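Side-chain contacts in amino acid amide racemase (Ochrobactrum anthropi, PDB 6GIO), which is a pyridoxal-5'-phosphate-dependent enzyme of the class-III aminotransferase family, built on the large mixed sheet of that family: residues Y58-I63 against L310-R315; R96-N101 against D261-G266. One frame throughout, in Å; residues are numbered along the deposited sequence.

In the fold
Contact 1 is the more peripheral of the two and only partly buried. Contact 2 is buried, against the seven-stranded sheet of the large, PLP-binding domain. Contact 1 sets the start of helix 61-72 against the end of helix 300-315. Contact 2 sets the loop just after helix 85-97 on strand 262-265. In each, one threonine does most of the touching. Its hydroxyl is tied to a backbone carbonyl four residues earlier, within the helix for Thr312, in the last turn of the preceding helix for Thr98. Its partners differ: a histidine ring and an alanine methyl in contact 1, a valine and a phenylalanine in contact 2. The salt bridge from Glu314 to Arg96 joins the two.

Contact 1 of 2, residues Y58-I63 against L310-R315; sequences YGHPAI and LNTIER. With EDO (1,2-ethanediol), chain H.
Ala62 and Thr312 face each other with their CA atoms 7.4 Å apart, the closest pair of the two backbones. Residues 58-60 are loop, and helix 61-72 begins at Pro61. Residues 310-315 form the last turns of helix 300-315. The buried surface is small, and Thr312 supplies over half of it. Its OG1 lies 3.5 Å from Ala62 CB. That oxygen is held within its own helix by a hydrogen bond to Ala308 O, so toward Ala62 it makes only van der Waals contact. The second branch, CG2, meets the His60 ring obliquely, 4.1 Å from CE1.

His60 is the N-cap of helix 61-72. Its CG stands anti to the backbone N (chi1 -173°), which brings the ring over the first turn. There ND1 accepts from Ala62 N at 3.1 Å, with an N-H...N angle of 149°. The donor is tilted 26° out of the ring plane. Pro61 CD covers one ring face near the rim. Cap and proline together limit the rotation of the ring, and its CE1 side is left to meet Thr312.

A 1,2-ethanediol, probably from the crystallisation liquor, lies by the same loop. Its O1 accepts from His60 N at 2.9 Å and its O2 from Gly59 N at 3.0 Å. Its carbons lie against the Ile63 side chain. It also bonds to Gly57 O and to Val71 O of the second subunit, so it lies at the dimer interface.

Around the contact, Ala62 and Ile63 pack farther back along helix 300-315, on Ala308 and Val309. Leu56 touches both Ile63 and Thr312. On another side of helix 300-315, Leu310 packs against helix 85-97.

Contact 2 of 2, residues R96-N101 against D261-G266; sequences RITPGN and DMVVFG
Thr98 lies over Val263 and Phe265, two residues that point to the same side of strand 262-265. The strand belongs to the seven-stranded mixed sheet in the large domain of a fold-type I PLP enzyme, of the class-III aminotransferase family. It pairs parallel with strand 234-238 and antiparallel with strand 276-281. Thr98 follows helix 85-97, where the chain turns toward strand 104-109 at the edge of the sheet. The nearest CA atoms, those of Thr98 and Val263, are 8.6 Å apart, and the two segments meet through side chains alone.

The two branches of Thr98 divide the work. CG2 meets Val263 CG2 tip to tip at 4.1 Å, methyl against methyl. OG1 approaches Phe265 obliquely, with CZ as the nearest ring atom. The hydroxyl has its polar partner in Leu94 O, in the last turn of helix 85-97. This bond satisfies the buried oxygen and keeps the threonine close to the helix end. Phe265 CG is anti to its carbonyl carbon (chi1 -61°), and the ring stands up from the strand to reach Thr98. Val263 CG1 supports one face of that ring, 3.5 Å above its plane and offset toward the rim. The two strand residues thus present one joined apolar surface.

His251 packs against Thr98 and Pro99, and its NE2 bonds to Ile97 O. The other side of the strand faces helix 112-127, where Met262 packs on Ala119 and Leu123, and Val264 on Ala115 and Asn116. Asn116 lines the PLP pocket, and the side chain of Phe265 is about 10 Å from the cofactor. The closest approach across the contact is that of Thr98 OG1 to Phe265 CZ, 3.5 Å.

Contact 1 of 2, residues Y58-I63 against L310-R315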
# COMPACT_ATOMS: atom_id res chain seq x y z
N TYR C 58 -10.51 1.81 19.10
CA TYR C 58 -9.25 2.51 19.26
C TYR C 58 -8.67 2.14 20.64
O TYR C 58 -9.37 2.13 21.63
CB TYR C 58 -9.53 4.05 19.10
CG TYR C 58 -10.18 4.34 17.75
CD1 TYR C 58 -9.44 4.36 16.58
CD2 TYR C 58 -11.54 4.56 17.64
CE1 TYR C 58 -10.03 4.58 15.33
CE2 TYR C 58 -12.15 4.77 16.38
CZ TYR C 58 -11.37 4.78 15.23
OH TYR C 58 -11.95 5.02 13.99
N GLY C 59 -7.38 1.83 20.68
CA GLY C 59 -6.70 1.41 21.89
C GLY C 59 -7.13 0.03 22.36
O GLY C 59 -6.97 -0.30 23.52
N HIS C 60 -7.69 -0.79 21.48
CA HIS C 60 -8.20 -2.07 21.93
C HIS C 60 -7.01 -2.92 22.44
O HIS C 60 -6.00 -3.08 21.73
CB HIS C 60 -8.94 -2.81 20.81
CG HIS C 60 -9.61 -4.05 21.28
ND1 HIS C 60 -8.92 -5.23 21.53
CD2 HIS C 60 -10.90 -4.30 21.61
CE1 HIS C 60 -9.76 -6.14 21.97
NE2 HIS C 60 -10.96 -5.60 22.04
N PRO C 61 -7.12 -3.47 23.66
CA PRO C 61 -5.99 -4.18 24.28
C PRO C 61 -5.40 -5.35 23.47
O PRO C 61 -4.20 -5.56 23.56
CB PRO C 61 -6.54 -4.67 25.66
CG PRO C 61 -7.98 -4.32 25.69
CD PRO C 61 -8.24 -3.29 24.60
N ALA C 62 -6.19 -6.11 22.72
CA ALA C 62 -5.62 -7.22 21.93
C ALA C 62 -4.69 -6.67 20.85
O ALA C 62 -3.62 -7.21 20.56
CB ALA C 62 -6.72 -8.08 21.31
N ILE C 63 -5.11 -5.57 20.23
CA ILE C 63 -4.34 -5.00 19.13
C ILE C 63 -3.13 -4.29 19.71
O ILE C 63 -2.01 -4.45 19.19
CB ILE C 63 -5.18 -4.05 18.27
CG1 ILE C 63 -6.24 -4.90 17.54
CG2 ILE C 63 -4.31 -3.30 17.29
CD1 ILE C 63 -7.28 -4.05 16.88
N LEU C 310 -8.73 -11.05 14.11
CA LEU C 310 -9.42 -12.32 13.86
C LEU C 310 -9.66 -13.06 15.16
O LEU C 310 -10.73 -13.61 15.37
CB LEU C 310 -8.62 -13.20 12.91
CG LEU C 310 -8.36 -12.69 11.50
CD1 LEU C 310 -7.82 -13.84 10.66
CD2 LEU C 310 -9.61 -12.13 10.86
N ASN C 311 -8.67 -13.07 16.05
CA ASN C 311 -8.82 -13.87 17.27
C ASN C 311 -9.96 -13.30 18.14
O ASN C 311 -10.80 -14.05 18.63
CB ASN C 311 -7.50 -13.94 18.04
CG ASN C 311 -7.59 -14.82 19.28
OD1 ASN C 311 -7.75 -16.04 19.19
ND2 ASN C 311 -7.51 -14.20 20.42
N THR C 312 -9.98 -11.97 18.31
CA THR C 312 -11.03 -11.30 19.07
C THR C 312 -12.42 -11.51 18.50
O THR C 312 -13.39 -11.77 19.23
CB THR C 312 -10.74 -9.80 19.09
OG1 THR C 312 -9.44 -9.60 19.63
CG2 THR C 312 -11.73 -9.08 19.89
N ILE C 313 -12.53 -11.43 17.18
CA ILE C 313 -13.80 -11.65 16.50
C ILE C 313 -14.32 -13.08 16.70
O ILE C 313 -15.52 -13.26 16.91
CB ILE C 313 -13.69 -11.29 14.97
CG1 ILE C 313 -13.64 -9.76 14.77
CG2 ILE C 313 -14.86 -11.82 14.16
CD1 ILE C 313 -13.03 -9.40 13.44
N GLU C 314 -13.45 -14.08 16.61
CA GLU C 314 -13.89 -15.46 16.88
C GLU C 314 -14.19 -15.65 18.37
O GLU C 314 -15.22 -16.20 18.71
CB GLU C 314 -12.83 -16.51 16.51
CG GLU C 314 -12.44 -16.57 15.04
CD GLU C 314 -11.25 -17.52 14.78
OE1 GLU C 314 -11.48 -18.75 14.74
OE2 GLU C 314 -10.09 -17.04 14.60
N ARG C 315 -13.30 -15.20 19.26
CA ARG C 315 -13.42 -15.49 20.69
C ARG C 315 -14.62 -14.80 21.32
O ARG C 315 -15.37 -15.41 22.08
CB ARG C 315 -12.14 -15.11 21.45
CG ARG C 315 -11.04 -16.17 21.38
CD ARG C 315 -9.77 -15.74 22.11
NE ARG C 315 -9.91 -15.69 23.57
CZ ARG C 315 -9.93 -16.76 24.38
NH1 ARG C 315 -9.83 -18.01 23.91
NH2 ARG C 315 -10.08 -16.58 25.69
C1 EDO H . -6.68 -0.49 17.51
O1 EDO H . -7.67 -0.50 18.55
C2 EDO H . -5.30 -0.21 18.07
O2 EDO H . -5.31 1.11 18.68

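Contact 2 of 2, residues R96-N101 against D261-G266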
# COMPACT_ATOMS: atom_id res chain seq x y z
N ARG C 96 -7.90 -21.16 7.53
CA ARG C 96 -8.81 -21.84 8.42
C ARG C 96 -10.19 -21.17 8.46
O ARG C 96 -11.18 -21.87 8.42
CB ARG C 96 -8.19 -21.87 9.84
CG ARG C 96 -8.99 -22.63 10.90
CD ARG C 96 -8.30 -22.60 12.27
NE ARG C 96 -7.86 -21.24 12.63
CZ ARG C 96 -8.61 -20.31 13.24
NH1 ARG C 96 -9.86 -20.57 13.61
NH2 ARG C 96 -8.09 -19.12 13.48
N ILE C 97 -10.28 -19.84 8.56
CA ILE C 97 -11.59 -19.21 8.67
C ILE C 97 -12.34 -19.00 7.34
O ILE C 97 -13.49 -18.57 7.34
CB ILE C 97 -11.54 -17.86 9.44
CG1 ILE C 97 -10.90 -16.75 8.63
CG2 ILE C 97 -10.86 -18.05 10.78
CD1 ILE C 97 -11.21 -15.34 9.16
N THR C 98 -11.70 -19.24 6.21
CA THR C 98 -12.35 -18.99 4.96
C THR C 98 -12.64 -20.34 4.33
O THR C 98 -11.74 -21.11 4.08
CB THR C 98 -11.49 -18.09 4.03
OG1 THR C 98 -11.09 -16.89 4.72
CG2 THR C 98 -12.29 -17.70 2.78
N PRO C 99 -13.91 -20.65 4.08
CA PRO C 99 -14.15 -21.94 3.43
C PRO C 99 -13.52 -21.98 2.04
O PRO C 99 -13.35 -20.95 1.37
CB PRO C 99 -15.66 -22.02 3.33
CG PRO C 99 -16.11 -20.59 3.27
CD PRO C 99 -15.12 -19.81 4.11
N GLY C 100 -13.17 -23.18 1.61
CA GLY C 100 -12.42 -23.34 0.39
C GLY C 100 -12.04 -24.79 0.19
O GLY C 100 -12.04 -25.56 1.14
N ASN C 101 -11.75 -25.14 -1.04
CA ASN C 101 -11.39 -26.53 -1.40
C ASN C 101 -10.02 -26.55 -2.09
O ASN C 101 -9.69 -25.57 -2.72
CB ASN C 101 -12.47 -27.16 -2.25
CG ASN C 101 -13.73 -27.44 -1.46
OD1 ASN C 101 -14.82 -27.15 -1.93
ND2 ASN C 101 -13.59 -27.97 -0.26
N ASP C 261 -13.74 -18.59 -5.73
CA ASP C 261 -12.41 -19.00 -6.00
C ASP C 261 -11.40 -18.13 -5.25
O ASP C 261 -10.32 -18.60 -4.88
CB ASP C 261 -12.21 -18.88 -7.51
CG ASP C 261 -13.10 -19.89 -8.28
OD1 ASP C 261 -12.89 -21.08 -8.01
OD2 ASP C 261 -13.97 -19.51 -9.11
N MET C 262 -11.72 -16.85 -5.05
CA MET C 262 -10.74 -15.93 -4.54
C MET C 262 -11.45 -14.95 -3.66
O MET C 262 -12.53 -14.47 -4.03
CB MET C 262 -10.02 -15.20 -5.69
CG MET C 262 -8.99 -14.13 -5.27
SD MET C 262 -8.05 -13.34 -6.60
CE MET C 262 -7.00 -14.73 -7.07
N VAL C 263 -10.85 -14.62 -2.51
CA VAL C 263 -11.42 -13.62 -1.63
C VAL C 263 -10.38 -12.55 -1.34
O VAL C 263 -9.21 -12.88 -1.12
CB VAL C 263 -11.91 -14.23 -0.30
CG1 VAL C 263 -12.57 -13.15 0.55
CG2 VAL C 263 -12.88 -15.38 -0.53
N VAL C 264 -10.82 -11.29 -1.38
CA VAL C 264 -9.94 -10.14 -1.12
C VAL C 264 -10.36 -9.51 0.19
O VAL C 264 -11.58 -9.23 0.42
CB VAL C 264 -10.00 -9.12 -2.28
CG1 VAL C 264 -9.04 -7.93 -2.05
CG2 VAL C 264 -9.71 -9.81 -3.60
N PHE C 265 -9.37 -9.33 1.10
CA PHE C 265 -9.62 -8.75 2.39
C PHE C 265 -8.88 -7.43 2.58
O PHE C 265 -7.83 -7.21 1.97
CB PHE C 265 -9.19 -9.69 3.51
CG PHE C 265 -9.89 -11.02 3.53
CD1 PHE C 265 -11.08 -11.17 4.20
CD2 PHE C 265 -9.29 -12.15 2.98
CE1 PHE C 265 -11.69 -12.39 4.27
CE2 PHE C 265 -9.89 -13.40 3.07
CZ PHE C 265 -11.10 -13.51 3.70
N GLY C 266 -9.41 -6.57 3.44
CA GLY C 266 -8.70 -5.34 3.77
C GLY C 266 -9.34 -4.58 4.88
O GLY C 266 -10.03 -5.13 5.73